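Side-chain contacts in Pex (Synechococcus elongatus PCC 7942, PDB 2E1N), which modifies the cyanobacterial circadian clock as a period extender, and probably binds DNA through a PadR-like winged-helix domain: residues V42-D47 against N107-R112; L34-V39 against K76-E81. All blocks are in the same frame, centred on the assembly; numbering follows the deposited sequence.

Interaction 1 of 2, residues V42-D47 against N107-R112; sequences VLRHED and NDDRSR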
# COMPACT_ATOMS: atom_id res chain seq x y z
N VAL B 42 17.28 4.38 -10.45
CA VAL B 42 17.42 4.37 -11.91
C VAL B 42 18.66 5.12 -12.36
O VAL B 42 19.48 4.59 -13.13
CB VAL B 42 16.16 4.91 -12.62
CG1 VAL B 42 16.36 4.97 -14.14
CG2 VAL B 42 14.95 4.05 -12.25
N LEU B 43 18.82 6.35 -11.88
CA LEU B 43 19.87 7.25 -12.33
C LEU B 43 21.27 6.79 -11.93
O LEU B 43 22.26 7.21 -12.53
CB LEU B 43 19.56 8.67 -11.83
CG LEU B 43 18.31 9.32 -12.40
CD1 LEU B 43 18.20 10.78 -11.91
CD2 LEU B 43 18.26 9.30 -13.96
N ARG B 44 21.37 5.93 -10.91
CA ARG B 44 22.65 5.34 -10.55
C ARG B 44 23.18 4.40 -11.65
O ARG B 44 24.39 4.14 -11.66
CB ARG B 44 22.59 4.61 -9.21
CG ARG B 44 22.48 5.60 -8.06
CD ARG B 44 22.36 4.90 -6.71
NE ARG B 44 23.41 3.92 -6.53
CZ ARG B 44 24.64 4.19 -6.17
NH1 ARG B 44 25.05 5.43 -5.95
NH2 ARG B 44 25.49 3.19 -6.04
N HIS B 45 22.31 3.89 -12.52
CA HIS B 45 22.72 3.06 -13.66
C HIS B 45 22.69 3.72 -15.03
O HIS B 45 23.42 3.32 -15.91
CB HIS B 45 21.82 1.84 -13.73
CG HIS B 45 21.60 1.18 -12.41
ND1 HIS B 45 20.34 0.89 -11.93
CD2 HIS B 45 22.48 0.79 -11.45
CE1 HIS B 45 20.45 0.32 -10.74
NE2 HIS B 45 21.74 0.26 -10.43
N GLU B 46 21.79 4.68 -15.24
CA GLU B 46 21.59 5.26 -16.56
C GLU B 46 20.92 6.62 -16.43
O GLU B 46 20.10 6.82 -15.54
CB GLU B 46 20.69 4.35 -17.40
CG GLU B 46 19.29 4.13 -16.83
CD GLU B 46 18.44 3.15 -17.63
OE1 GLU B 46 18.89 2.70 -18.73
OE2 GLU B 46 17.32 2.83 -17.18
N ASP B 47 21.20 7.53 -17.37
CA ASP B 47 20.47 8.78 -17.45
C ASP B 47 19.05 8.43 -17.92
O ASP B 47 18.85 7.46 -18.66
CB ASP B 47 21.11 9.74 -18.45
CG ASP B 47 22.49 10.19 -18.03
OD1 ASP B 47 23.01 9.73 -17.00
OD2 ASP B 47 23.05 11.01 -18.80
N ASN B 107 30.92 15.17 -3.96
CA ASN B 107 31.66 14.36 -2.97
C ASN B 107 30.73 13.41 -2.21
O ASN B 107 30.94 12.18 -2.16
CB ASN B 107 32.49 15.29 -2.05
CG ASN B 107 33.79 15.81 -2.75
OD1 ASN B 107 34.48 16.76 -2.31
ND2 ASN B 107 34.13 15.17 -3.81
N ASP B 108 29.69 13.97 -1.63
CA ASP B 108 28.73 13.20 -0.82
C ASP B 108 27.71 12.55 -1.76
O ASP B 108 26.82 13.21 -2.32
CB ASP B 108 28.09 14.12 0.26
CG ASP B 108 27.20 13.36 1.25
OD1 ASP B 108 27.18 12.12 1.24
OD2 ASP B 108 26.52 14.04 2.07
N ASP B 109 27.88 11.26 -1.97
CA ASP B 109 26.99 10.46 -2.83
C ASP B 109 25.68 10.22 -2.06
O ASP B 109 25.51 9.20 -1.38
CB ASP B 109 27.67 9.13 -3.17
CG ASP B 109 26.92 8.33 -4.22
OD1 ASP B 109 25.90 8.82 -4.77
OD2 ASP B 109 27.39 7.20 -4.51
N ARG B 110 24.76 11.18 -2.13
CA ARG B 110 23.47 11.04 -1.44
C ARG B 110 22.61 9.93 -2.07
O ARG B 110 21.75 9.29 -1.39
CB ARG B 110 22.71 12.36 -1.49
CG ARG B 110 23.13 13.38 -0.48
CD ARG B 110 22.76 13.00 0.95
NE ARG B 110 21.54 12.19 1.05
CZ ARG B 110 20.64 12.29 2.02
NH1 ARG B 110 20.77 13.17 3.01
NH2 ARG B 110 19.57 11.51 1.99
N SER B 111 22.83 9.69 -3.36
CA SER B 111 22.02 8.74 -4.10
C SER B 111 22.13 7.30 -3.62
O SER B 111 21.15 6.58 -3.66
CB SER B 111 22.30 8.84 -5.61
OG SER B 111 23.49 8.15 -5.96
N ARG B 112 23.29 6.86 -3.12
CA ARG B 112 23.44 5.45 -2.75
C ARG B 112 22.49 5.06 -1.63
O ARG B 112 21.74 4.08 -1.73
CB ARG B 112 24.88 5.17 -2.28
CG ARG B 112 25.15 3.75 -1.81
CD ARG B 112 24.76 2.67 -2.82
NE ARG B 112 25.75 1.58 -2.89
CZ ARG B 112 25.76 0.60 -3.81
NH1 ARG B 112 24.85 0.56 -4.78
NH2 ARG B 112 26.70 -0.34 -3.77
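R44 reaches from the C-terminal end of helix 32-43 to the start of helix 110-123 and the turn before it, where D109, S111 and R112 receive it. Its CB points toward that helix. CG stands anti to the carbonyl carbon (chi1 -71°) and comes to lie beside the S111 hydroxyl. CD runs on past S111 OG at 3.5 Å, near S111 O as well. The chain then bends at chi3 and brings the guanidinium over R112. NH1 does the polar work. It donates to S111 OG at 3.1 Å, a fairly straight bond (163°) with the oxygen in the guanidinium plane. It also meets D109 OD2 at 3.3 Å, a longer and more bent salt bridge on the syn side of the carboxylate. S111 OG in turn donates to D109 OD1 at 2.8 Å, so serine and arginine hold the two carboxylate oxygens of D109.

In this PadR-like winged-helix fold, the contact ties the end of the first helix of the helix-turn-helix domain to the start of the C-terminal helix. L103 of strand 98-103 touches both R44 and S111. A methionine in place of R44 would probably leave D109 without its cationic partner here and S111 OG without this donor.

R112 CD lies over one face of the R44 guanidinium. At the tip, R44 NH2 comes within 3.0 Å of R112 NH1. Both are donors, so this approach is doubtful in detail. The nearby D109 carboxylate may partly offset the like charges.

Interaction 2 of 2, residues L34-V39 against K76-E81; sequences LAVCYV and KFLEDE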
# COMPACT_ATOMS: atom_id res chain seq x y z
N LEU B 34 9.05 7.77 -1.80
CA LEU B 34 9.44 6.60 -2.56
C LEU B 34 9.86 6.97 -3.96
O LEU B 34 10.78 6.35 -4.50
CB LEU B 34 8.30 5.59 -2.69
CG LEU B 34 7.96 4.88 -1.40
CD1 LEU B 34 6.51 4.36 -1.40
CD2 LEU B 34 9.00 3.76 -1.25
N ALA B 35 9.22 7.97 -4.54
CA ALA B 35 9.60 8.40 -5.91
C ALA B 35 11.02 8.96 -5.97
O ALA B 35 11.74 8.68 -6.93
CB ALA B 35 8.62 9.42 -6.44
N VAL B 36 11.44 9.74 -4.98
CA VAL B 36 12.82 10.21 -4.92
C VAL B 36 13.80 9.04 -4.91
O VAL B 36 14.79 9.03 -5.65
CB VAL B 36 13.04 11.17 -3.72
CG1 VAL B 36 14.61 11.36 -3.51
CG2 VAL B 36 12.36 12.44 -3.94
N CYS B 37 13.53 8.01 -4.10
CA CYS B 37 14.44 6.85 -4.01
C CYS B 37 14.43 6.00 -5.28
O CYS B 37 15.49 5.53 -5.73
CB CYS B 37 14.09 6.04 -2.79
SG CYS B 37 14.26 7.06 -1.30
N TYR B 38 13.25 5.78 -5.85
CA TYR B 38 13.14 5.06 -7.14
C TYR B 38 13.91 5.79 -8.26
O TYR B 38 14.70 5.21 -9.00
CB TYR B 38 11.65 4.90 -7.54
CG TYR B 38 11.50 4.58 -9.03
CD1 TYR B 38 11.96 3.38 -9.56
CD2 TYR B 38 10.91 5.49 -9.89
CE1 TYR B 38 11.86 3.12 -10.95
CE2 TYR B 38 10.79 5.22 -11.25
CZ TYR B 38 11.31 4.04 -11.76
OH TYR B 38 11.25 3.74 -13.10
N VAL B 39 13.68 7.08 -8.41
CA VAL B 39 14.36 7.83 -9.45
C VAL B 39 15.86 7.71 -9.27
O VAL B 39 16.58 7.42 -10.23
CB VAL B 39 13.90 9.29 -9.45
CG1 VAL B 39 14.77 10.15 -10.35
CG2 VAL B 39 12.40 9.36 -9.87
N LYS B 76 12.16 18.06 -8.87
CA LYS B 76 12.45 19.38 -8.38
C LYS B 76 13.22 19.33 -7.07
O LYS B 76 14.16 20.10 -6.89
CB LYS B 76 11.16 20.17 -8.20
CG LYS B 76 11.41 21.62 -7.87
CD LYS B 76 10.13 22.32 -7.45
CE LYS B 76 10.20 23.82 -7.77
NZ LYS B 76 8.95 24.56 -7.43
N PHE B 77 12.84 18.45 -6.15
CA PHE B 77 13.54 18.27 -4.88
C PHE B 77 14.99 17.92 -5.13
O PHE B 77 15.91 18.50 -4.56
CB PHE B 77 12.88 17.17 -4.05
CG PHE B 77 13.65 16.77 -2.83
CD1 PHE B 77 13.72 17.62 -1.73
CD2 PHE B 77 14.37 15.58 -2.79
CE1 PHE B 77 14.46 17.26 -0.61
CE2 PHE B 77 15.10 15.22 -1.69
CZ PHE B 77 15.14 16.07 -0.57
N LEU B 78 15.19 16.94 -5.99
CA LEU B 78 16.53 16.39 -6.25
C LEU B 78 17.39 17.41 -6.96
O LEU B 78 18.60 17.42 -6.76
CB LEU B 78 16.41 15.13 -7.10
CG LEU B 78 15.86 13.91 -6.34
CD1 LEU B 78 15.71 12.74 -7.34
CD2 LEU B 78 16.79 13.58 -5.18
N GLU B 79 16.78 18.27 -7.78
CA GLU B 79 17.57 19.35 -8.42
C GLU B 79 17.94 20.44 -7.41
O GLU B 79 19.10 20.92 -7.34
CB GLU B 79 16.77 20.00 -9.55
CG GLU B 79 16.58 19.19 -10.75
CD GLU B 79 15.79 19.96 -11.81
OE1 GLU B 79 16.35 20.18 -12.90
OE2 GLU B 79 14.64 20.38 -11.52
N ASP B 80 16.95 20.83 -6.62
CA ASP B 80 17.14 21.82 -5.56
C ASP B 80 18.20 21.42 -4.51
O ASP B 80 18.93 22.26 -3.98
CB ASP B 80 15.80 22.13 -4.90
CG ASP B 80 14.84 22.94 -5.81
OD1 ASP B 80 15.22 23.42 -6.90
OD2 ASP B 80 13.64 23.08 -5.43
N GLU B 81 18.28 20.15 -4.21
CA GLU B 81 19.27 19.60 -3.31
C GLU B 81 20.59 19.26 -4.01
O GLU B 81 21.49 18.76 -3.36
CB GLU B 81 18.69 18.34 -2.65
CG GLU B 81 17.48 18.62 -1.74
CD GLU B 81 17.81 19.43 -0.52
OE1 GLU B 81 16.87 19.99 0.06
OE2 GLU B 81 18.99 19.53 -0.12
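V36 and L78 meet where two helices of the helix-turn-helix domain cross. Helix 32-43 packs on helix 68-80, which occupies the position of the recognition helix in winged-helix proteins. The two short segments cross at -67°, with their axes 10.8 Å apart at closest approach.

The tight part lies around V36. V36 CG1 sits 3.5 Å from L78 CD2, and V36 CG2 approaches the F77 ring obliquely, 3.9 Å from F77 CD2. The two valine methyls thus divide the neighbours between them. CG1 is turned anti to the backbone N (chi1 167°), which sends it to the leucine. All four touching residues are buried. M13 of the second subunit packs on both V36 and F77, and F15 of that subunit meets the F77 ring, so the second subunit packs against this side.

Farther along, the packing is looser, with only one methyl pair from V39. On the far side of helix 68-80, K76 and D80 are exposed. E81, also exposed, folds its CG back over one face of the F77 ring. V39 and L78 run alongside one another with opposite senses, and V39 CG1 stays 4.1 Å from L78 CD1.

How the interactions relate
Both contacts use helix 32-43, and their centres lie about 11 Å apart. Interaction 2 takes the first half to the middle of this helix, and interaction 1 its end and what follows. The segments alternate along the chain: 34-39, 42-47, 76-81, 107-112. Helix 32-43 is joined to helix 68-80 by buried apolar packing and to helix 110-123 by a partly buried polar contact. Strands 84-89 and 98-103, the hairpin of the wing, lie in the chain between these two partners. F22 of the second subunit packs on L34 and C37, and F15 of that subunit makes a cation-pi contact with R110, next to interaction 1. Dimer contacts thus lie beside both.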